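Local coordinates for protein PtLCIB4 H88A mutant (Phaeodactylum tricornutum, PDB 5B5Z) that binds zinc and, as an LCIB-family beta-carbonic anhydrase homologue, probably interconverts carbon dioxide and bicarbonate, at residues A28-E33 with S253-V258. Sequence-based numbering, arbitrary orientation.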
# COMPACT_ATOMS: atom_id res chain seq x y z
N ALA A 28 25.59 3.02 0.04
CA ALA A 28 24.45 2.10 0.16
C ALA A 28 24.64 1.08 1.29
O ALA A 28 25.73 0.57 1.50
CB ALA A 28 24.21 1.38 -1.14
N LEU A 29 23.55 0.81 2.03
CA LEU A 29 23.55 -0.19 3.09
C LEU A 29 22.71 -1.41 2.68
O LEU A 29 21.73 -1.25 1.97
CB LEU A 29 22.96 0.39 4.38
CG LEU A 29 23.65 1.62 4.97
CD1 LEU A 29 22.89 2.14 6.18
CD2 LEU A 29 25.09 1.28 5.33
N THR A 30 23.06 -2.60 3.14
CA THR A 30 22.14 -3.72 2.98
C THR A 30 20.90 -3.48 3.85
O THR A 30 20.96 -2.73 4.82
CB THR A 30 22.75 -5.06 3.39
OG1 THR A 30 23.02 -5.03 4.79
CG2 THR A 30 24.05 -5.33 2.63
N ASN A 31 19.79 -4.12 3.51
CA ASN A 31 18.60 -4.00 4.34
C ASN A 31 18.91 -4.29 5.81
O ASN A 31 18.48 -3.56 6.70
CB ASN A 31 17.51 -4.94 3.86
CG ASN A 31 16.70 -4.35 2.73
OD1 ASN A 31 17.17 -3.47 2.01
ND2 ASN A 31 15.46 -4.82 2.58
N ALA A 32 19.70 -5.34 6.05
CA ALA A 32 20.03 -5.71 7.42
C ALA A 32 20.84 -4.62 8.12
O ALA A 32 20.56 -4.26 9.27
CB ALA A 32 20.79 -7.04 7.43
N GLU A 33 21.83 -4.06 7.42
CA GLU A 33 22.60 -2.96 7.96
C GLU A 33 21.74 -1.75 8.27
O GLU A 33 21.92 -1.08 9.27
CB GLU A 33 23.72 -2.56 6.99
CG GLU A 33 24.86 -3.59 6.93
CD GLU A 33 25.78 -3.40 5.72
OE1 GLU A 33 25.49 -2.55 4.84
OE2 GLU A 33 26.81 -4.11 5.65
N SER A 253 21.26 -9.57 -1.26
CA SER A 253 20.54 -8.61 -0.42
C SER A 253 20.10 -7.39 -1.23
O SER A 253 20.77 -6.98 -2.18
CB SER A 253 21.41 -8.13 0.75
OG SER A 253 20.67 -7.25 1.59
N ASP A 254 18.96 -6.82 -0.86
CA ASP A 254 18.58 -5.51 -1.35
C ASP A 254 19.40 -4.47 -0.61
O ASP A 254 19.97 -4.75 0.44
CB ASP A 254 17.09 -5.26 -1.13
CG ASP A 254 16.23 -5.80 -2.25
OD1 ASP A 254 16.73 -6.47 -3.18
OD2 ASP A 254 15.00 -5.57 -2.18
N PHE A 255 19.45 -3.26 -1.16
CA PHE A 255 20.19 -2.17 -0.56
C PHE A 255 19.31 -0.94 -0.40
O PHE A 255 18.23 -0.84 -1.00
CB PHE A 255 21.44 -1.81 -1.39
CG PHE A 255 22.54 -2.83 -1.31
CD1 PHE A 255 22.43 -4.04 -1.98
CD2 PHE A 255 23.67 -2.59 -0.54
CE1 PHE A 255 23.45 -5.00 -1.90
CE2 PHE A 255 24.69 -3.53 -0.45
CZ PHE A 255 24.57 -4.74 -1.13
N PHE A 256 19.78 -0.02 0.43
CA PHE A 256 19.10 1.25 0.61
C PHE A 256 20.13 2.36 0.75
O PHE A 256 21.13 2.21 1.46
CB PHE A 256 18.19 1.19 1.86
CG PHE A 256 17.18 2.32 1.95
CD1 PHE A 256 17.48 3.52 2.59
CD2 PHE A 256 15.90 2.17 1.39
CE1 PHE A 256 16.54 4.55 2.68
CE2 PHE A 256 14.95 3.19 1.49
CZ PHE A 256 15.28 4.39 2.12
N VAL A 257 19.89 3.46 0.04
CA VAL A 257 20.72 4.64 0.13
C VAL A 257 20.03 5.67 1.00
O VAL A 257 19.05 6.27 0.58
CB VAL A 257 20.96 5.25 -1.26
CG1 VAL A 257 21.99 6.41 -1.19
CG2 VAL A 257 21.37 4.17 -2.25
N VAL A 258 20.53 5.90 2.21
CA VAL A 258 19.92 6.88 3.11
C VAL A 258 20.25 8.31 2.72
O VAL A 258 21.42 8.70 2.67
CB VAL A 258 20.38 6.67 4.57
CG1 VAL A 258 19.69 7.67 5.47
CG2 VAL A 258 20.06 5.28 5.02
O HOH W 1 16.01 -1.81 0.30
O HOH W 2 14.14 -3.93 -0.11
O HOH W 3 20.14 -7.64 4.23
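A short antiparallel bridge pairs L29 and T30 with F256 and F255, adding strand 29-30 to the sheet beside strand 255-264 just where helix 31-43 begins. L29 and F256 form the hydrogen-bonded pair: L29 N reaches F256 O at 2.9 Å in an almost straight bond (177°), and F256 N returns one to L29 O at 2.8 Å. The last backbone bond comes from the first turn of the helix, N31 N to D254 O at 3.1 Å, from above the carbonyl plane. D254 O has a second donor, S253 OG, which lies in that plane on a lone pair.

A28 CB, T30 CG2 and L29 O all meet the F255 ring obliquely. With CG anti to the carbonyl carbon (chi1 -72°), its CE2 sits 3.6 Å from T30 CG2, while CD2 meets A28 CB at 4.1 Å; L18 and K22 of helix 16-24 also touch this side chain. Cutting F255 back to an alanine would probably open a gap beside A28 CB and the T30 methyl, and leave L18 of helix 16-24 without its aromatic neighbour.

T30 is the N-cap of helix 31-43 and makes a capping box with E33: OG1 accepts from E33 N, and E33 OE1 receives T30 N from above the carboxylate plane. N31 and D254 run side by side, their amide and carboxylate planes 77° apart. One water joins N31 ND2 to D254 OD2; another donates to both N31 OD1 and F255 O at 2.7 Å. N31 ND2 also donates directly to D70 OD2, and T248 N and N247 ND2 hold the D254 carboxylate.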